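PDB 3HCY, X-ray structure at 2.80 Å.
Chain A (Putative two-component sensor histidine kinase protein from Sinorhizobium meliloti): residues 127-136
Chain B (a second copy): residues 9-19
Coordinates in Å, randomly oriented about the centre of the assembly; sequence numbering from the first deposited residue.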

ATOM      1  N   LEU A 127       1.848  -2.211  -8.524  1.00 22.80           N
ATOM      2  CA  LEU A 127       2.591  -0.964  -8.481  1.00 22.19           C
ATOM      3  C   LEU A 127       2.194  -0.133  -7.302  1.00 21.68           C
ATOM      4  O   LEU A 127       3.041   0.453  -6.601  1.00 21.60           O
ATOM      5  CB  LEU A 127       2.322  -0.153  -9.735  1.00 22.26           C
ATOM      6  CG  LEU A 127       3.081  -0.699 -10.935  1.00 23.16           C
ATOM      7  CD1 LEU A 127       2.453  -0.288 -12.235  1.00 19.68           C
ATOM      8  CD2 LEU A 127       4.543  -0.268 -10.826  1.00 23.65           C
ATOM      9  N   THR A 128       0.892  -0.068  -7.078  1.00 21.72           N
ATOM     10  CA  THR A 128       0.383   0.761  -5.997  1.00 22.51           C
ATOM     11  C   THR A 128       0.966   0.269  -4.692  1.00 22.57           C
ATOM     12  O   THR A 128       1.505   1.080  -3.923  1.00 22.24           O
ATOM     13  CB  THR A 128      -1.148   0.781  -5.961  1.00 22.65           C
ATOM     14  OG1 THR A 128      -1.602   1.099  -7.288  1.00 23.57           O
ATOM     15  CG2 THR A 128      -1.655   1.829  -4.961  1.00 20.76           C
ATOM     16  N   ILE A 129       0.955  -1.058  -4.510  1.00 22.49           N
ATOM     17  CA  ILE A 129       1.452  -1.616  -3.289  1.00 23.19           C
ATOM     18  C   ILE A 129       2.967  -1.435  -3.132  1.00 23.96           C
ATOM     19  O   ILE A 129       3.471  -1.143  -2.026  1.00 24.57           O
ATOM     20  CB  ILE A 129       0.997  -3.097  -3.003  1.00 23.97           C
ATOM     21  CG1 ILE A 129      -0.477  -3.206  -2.771  1.00 25.05           C
ATOM     22  CG2 ILE A 129       1.805  -3.915  -1.976  1.00 21.23           C
ATOM     23  CD1 ILE A 129      -0.831  -4.690  -2.783  1.00 29.23           C
ATOM     24  N   ALA A 130       3.672  -1.571  -4.254  1.00 24.53           N
ATOM     25  CA  ALA A 130       5.097  -1.335  -4.323  1.00 24.03           C
ATOM     26  C   ALA A 130       5.432   0.107  -3.919  1.00 24.57           C
ATOM     27  O   ALA A 130       6.404   0.323  -3.180  1.00 24.76           O
ATOM     28  CB  ALA A 130       5.563  -1.642  -5.696  1.00 22.98           C
ATOM     29  N   ARG A 131       4.646   1.103  -4.348  1.00 25.15           N
ATOM     30  CA  ARG A 131       4.915   2.482  -3.860  1.00 25.83           C
ATOM     31  C   ARG A 131       4.772   2.509  -2.366  1.00 25.57           C
ATOM     32  O   ARG A 131       5.579   3.131  -1.660  1.00 25.50           O
ATOM     33  CB  ARG A 131       3.906   3.507  -4.305  1.00 26.23           C
ATOM     34  CG  ARG A 131       3.630   3.634  -5.758  1.00 30.38           C
ATOM     35  CD  ARG A 131       2.441   4.705  -5.992  1.00 35.20           C
ATOM     36  NE  ARG A 131       2.193   4.928  -7.431  1.00 36.45           N
ATOM     37  CZ  ARG A 131       2.824   5.830  -8.177  1.00 36.97           C
ATOM     38  NH1 ARG A 131       3.723   6.651  -7.651  1.00 40.59           N
ATOM     39  NH2 ARG A 131       2.539   5.933  -9.452  1.00 38.05           N
ATOM     40  N   GLN A 132       3.704   1.882  -1.878  1.00 24.82           N
ATOM     41  CA  GLN A 132       3.413   2.029  -0.488  1.00 25.28           C
ATOM     42  C   GLN A 132       4.474   1.355   0.407  1.00 24.92           C
ATOM     43  O   GLN A 132       4.768   1.841   1.547  1.00 23.85           O
ATOM     44  CB  GLN A 132       2.030   1.522  -0.158  1.00 25.59           C
ATOM     45  CG  GLN A 132       1.609   2.010   1.215  1.00 28.36           C
ATOM     46  CD  GLN A 132       0.122   1.939   1.443  1.00 34.18           C
ATOM     47  OE1 GLN A 132      -0.660   1.885   0.489  1.00 36.31           O
ATOM     48  NE2 GLN A 132      -0.295   1.939   2.725  1.00 40.45           N
ATOM     49  N   LEU A 133       5.052   0.244  -0.093  1.00 23.60           N
ATOM     50  CA  LEU A 133       6.186  -0.366   0.622  1.00 22.10           C
ATOM     51  C   LEU A 133       7.373   0.632   0.622  1.00 21.49           C
ATOM     52  O   LEU A 133       8.008   0.896   1.648  1.00 21.02           O
ATOM     53  CB  LEU A 133       6.599  -1.676  -0.027  1.00 21.35           C
ATOM     54  CG  LEU A 133       7.813  -2.409   0.551  1.00 21.87           C
ATOM     55  CD1 LEU A 133       7.555  -2.836   1.993  1.00 21.09           C
ATOM     56  CD2 LEU A 133       8.244  -3.649  -0.298  1.00 23.12           C
ATOM     57  N   GLY A 134       7.660   1.205  -0.534  1.00 20.01           N
ATOM     58  CA  GLY A 134       8.751   2.138  -0.597  1.00 20.00           C
ATOM     59  C   GLY A 134       8.586   3.179   0.461  1.00 20.28           C
ATOM     60  O   GLY A 134       9.478   3.394   1.324  1.00 21.48           O
ATOM     61  N   PHE A 135       7.428   3.825   0.431  1.00 19.49           N
ATOM     62  CA  PHE A 135       7.196   4.906   1.352  1.00 18.59           C
ATOM     63  C   PHE A 135       7.206   4.493   2.799  1.00 18.92           C
ATOM     64  O   PHE A 135       7.706   5.224   3.662  1.00 19.39           O
ATOM     65  CB  PHE A 135       5.904   5.556   1.020  1.00 18.25           C
ATOM     66  CG  PHE A 135       5.941   6.332  -0.255  1.00 18.20           C
ATOM     67  CD1 PHE A 135       6.918   7.276  -0.484  1.00 16.29           C
ATOM     68  CD2 PHE A 135       4.962   6.163  -1.219  1.00 19.21           C
ATOM     69  CE1 PHE A 135       6.949   8.005  -1.650  1.00 14.84           C
ATOM     70  CE2 PHE A 135       4.993   6.939  -2.372  1.00 18.47           C
ATOM     71  CZ  PHE A 135       6.006   7.863  -2.574  1.00 13.21           C
ATOM     72  N   SER A 136       6.686   3.320   3.079  1.00 19.44           N
ATOM     73  CA  SER A 136       6.685   2.839   4.431  1.00 20.51           C
ATOM     74  C   SER A 136       8.106   2.614   4.909  1.00 21.49           C
ATOM     75  O   SER A 136       8.466   2.996   6.049  1.00 21.27           O
ATOM     76  CB  SER A 136       5.858   1.562   4.539  1.00 21.11           C
ATOM     77  OG  SER A 136       4.464   1.821   4.284  1.00 22.65           O
TER
ATOM     78  N   GLU B   9       1.725   8.458   7.104  1.00 25.94           N
ATOM     79  CA  GLU B   9       2.309   9.399   6.149  1.00 26.56           C
ATOM     80  C   GLU B   9       2.730   8.702   4.884  1.00 25.89           C
ATOM     81  O   GLU B   9       2.641   9.281   3.778  1.00 24.61           O
ATOM     82  CB  GLU B   9       3.553  10.048   6.696  1.00 26.95           C
ATOM     83  CG  GLU B   9       3.354  10.927   7.873  1.00 30.19           C
ATOM     84  CD  GLU B   9       2.330  12.036   7.695  1.00 33.09           C
ATOM     85  OE1 GLU B   9       2.347  12.781   6.684  1.00 32.84           O
ATOM     86  OE2 GLU B   9       1.504  12.156   8.629  1.00 39.34           O
ATOM     87  N   ALA B  10       3.252   7.488   5.067  1.00 25.00           N
ATOM     88  CA  ALA B  10       3.589   6.653   3.928  1.00 24.90           C
ATOM     89  C   ALA B  10       2.363   6.525   3.042  1.00 23.81           C
ATOM     90  O   ALA B  10       2.451   6.711   1.872  1.00 23.25           O
ATOM     91  CB  ALA B  10       4.090   5.234   4.379  1.00 25.19           C
ATOM     92  N   THR B  11       1.214   6.250   3.637  1.00 23.37           N
ATOM     93  CA  THR B  11       0.011   5.969   2.887  1.00 23.22           C
ATOM     94  C   THR B  11      -0.395   7.227   2.203  1.00 23.45           C
ATOM     95  O   THR B  11      -0.809   7.207   1.034  1.00 23.54           O
ATOM     96  CB  THR B  11      -1.150   5.551   3.813  1.00 23.61           C
ATOM     97  OG1 THR B  11      -0.823   4.333   4.519  1.00 24.17           O
ATOM     98  CG2 THR B  11      -2.439   5.410   3.038  1.00 20.78           C
ATOM     99  N   LEU B  12      -0.280   8.347   2.922  1.00 23.84           N
ATOM    100  CA  LEU B  12      -0.534   9.683   2.285  1.00 23.71           C
ATOM    101  C   LEU B  12       0.395   9.927   1.077  1.00 23.80           C
ATOM    102  O   LEU B  12      -0.056  10.394   0.029  1.00 23.26           O
ATOM    103  CB  LEU B  12      -0.442  10.828   3.298  1.00 23.72           C
ATOM    104  CG  LEU B  12      -1.452  10.959   4.479  1.00 22.66           C
ATOM    105  CD1 LEU B  12      -1.084  12.074   5.431  1.00 20.44           C
ATOM    106  CD2 LEU B  12      -2.910  11.096   3.969  1.00 19.60           C
ATOM    107  N   ASP B  13       1.664   9.533   1.203  1.00 24.37           N
ATOM    108  CA  ASP B  13       2.581   9.544   0.061  1.00 24.92           C
ATOM    109  C   ASP B  13       2.006   8.671  -1.075  1.00 25.37           C
ATOM    110  O   ASP B  13       1.860   9.124  -2.213  1.00 25.78           O
ATOM    111  CB  ASP B  13       3.990   9.069   0.460  1.00 24.50           C
ATOM    112  CG  ASP B  13       4.662   9.979   1.522  1.00 27.96           C
ATOM    113  OD1 ASP B  13       4.477  11.222   1.524  1.00 29.47           O
ATOM    114  OD2 ASP B  13       5.410   9.470   2.381  1.00 30.71           O
ATOM    115  N   ALA B  14       1.647   7.440  -0.755  1.00 25.41           N
ATOM    116  CA  ALA B  14       1.184   6.507  -1.756  1.00 26.03           C
ATOM    117  C   ALA B  14      -0.121   7.011  -2.428  1.00 26.62           C
ATOM    118  O   ALA B  14      -0.254   6.993  -3.658  1.00 25.98           O
ATOM    119  CB  ALA B  14       1.004   5.123  -1.133  1.00 25.54           C
ATOM    120  N   ILE B  15      -1.063   7.512  -1.628  1.00 27.80           N
ATOM    121  CA  ILE B  15      -2.284   8.131  -2.202  1.00 28.22           C
ATOM    122  C   ILE B  15      -1.978   9.213  -3.223  1.00 28.81           C
ATOM    123  O   ILE B  15      -2.626   9.292  -4.257  1.00 27.81           O
ATOM    124  CB  ILE B  15      -3.187   8.740  -1.134  1.00 28.30           C
ATOM    125  CG1 ILE B  15      -3.875   7.603  -0.350  1.00 29.34           C
ATOM    126  CG2 ILE B  15      -4.170   9.711  -1.775  1.00 24.64           C
ATOM    127  CD1 ILE B  15      -4.451   8.013   1.012  1.00 27.82           C
ATOM    128  N   GLN B  16      -0.979  10.037  -2.955  1.00 29.76           N
ATOM    129  CA  GLN B  16      -0.759  11.151  -3.856  1.00 31.01           C
ATOM    130  C   GLN B  16       0.026  10.799  -5.116  1.00 30.71           C
ATOM    131  O   GLN B  16      -0.148  11.445  -6.141  1.00 31.44           O
ATOM    132  CB  GLN B  16      -0.234  12.369  -3.110  1.00 31.59           C
ATOM    133  CG  GLN B  16      -1.341  12.929  -2.137  1.00 35.33           C
ATOM    134  CD  GLN B  16      -0.903  14.126  -1.268  1.00 40.59           C
ATOM    135  OE1 GLN B  16       0.295  14.311  -0.989  1.00 40.38           O
ATOM    136  NE2 GLN B  16      -1.882  14.974  -0.874  1.00 45.64           N
ATOM    137  N   GLY B  17       0.847   9.768  -5.064  1.00 30.42           N
ATOM    138  CA  GLY B  17       1.455   9.252  -6.277  1.00 30.73           C
ATOM    139  C   GLY B  17       0.411   8.436  -7.021  1.00 31.37           C
ATOM    140  O   GLY B  17       0.011   8.782  -8.131  1.00 31.55           O
ATOM    141  N   ALA B  18      -0.058   7.375  -6.364  1.00 31.82           N
ATOM    142  CA  ALA B  18      -1.025   6.450  -6.916  1.00 31.90           C
ATOM    143  C   ALA B  18      -2.224   7.122  -7.570  1.00 32.28           C
ATOM    144  O   ALA B  18      -2.660   6.682  -8.628  1.00 33.12           O
ATOM    145  CB  ALA B  18      -1.493   5.485  -5.832  1.00 31.63           C
ATOM    146  N   LEU B  19      -2.741   8.184  -6.961  1.00 32.75           N
ATOM    147  CA  LEU B  19      -4.062   8.705  -7.302  1.00 33.13           C
ATOM    148  C   LEU B  19      -4.090  10.170  -7.643  1.00 34.90           C
ATOM    149  O   LEU B  19      -5.134  10.704  -8.007  1.00 34.20           O
ATOM    150  CB  LEU B  19      -5.047   8.495  -6.151  1.00 32.40           C
ATOM    151  CG  LEU B  19      -5.127   7.107  -5.505  1.00 32.18           C
ATOM    152  CD1 LEU B  19      -6.101   7.117  -4.297  1.00 28.97           C
ATOM    153  CD2 LEU B  19      -5.494   5.992  -6.527  1.00 30.20           C
TER

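Helices pack closely where small residues on one let the larger side chains of the other lie against its backbone, and this contact between two copies of a putative sensor histidine kinase is a compact example. The two helices run at 142° to one another, roughly antiparallel, with axes approaching to 8.2 Å, and no hydrogen bond crosses between the two stretches.

Along chain B, the first contact is at A10(B), whose CB points toward the partner. A10(B) CB lies 3.8 Å from F135(A) CB and 3.4 Å from S136(A) OG. That hydroxyl is not left without a partner beside a methyl group: S136(A) OG donates to Q132(A) O, one turn back in its own helix, at 2.8 Å. At T11(B) the approach is polar but unproductive. Q132(A) NE2 comes within 3.0 Å of T11(B) OG1, yet the angle is too poor for a hydrogen bond, a reminder that distance alone does not define one.

At D13(B) the closest approach is made by the methylene. D13(B) CB sits 3.4 Å from the centroid of the F135(A) ring and only 9° off the ring normal, a CH-pi contact over the face, while both carboxylate oxygens are hydrogen-bonded elsewhere in the structure. The next residue, A14(B), brings its CB to 3.9 Å from Q132(A) CB and 4.1 Å from F135(A) CD2, so one methyl meets two side chains.

At G17(B) the absence of a side chain matters directly. R131(A) NH1 lies 3.7 Å from G17(B) CA, and an ideal CB there would be 2.6 Å from R131(A) NH1, a clash. With that space free, the guanidinium lies with one face over G17(B) CA and A18(B) N. Finally, A18(B) CB packs 3.8 Å from T128(A) CG2 and 4.0 Å from R131(A) CD, closing the row of small residues.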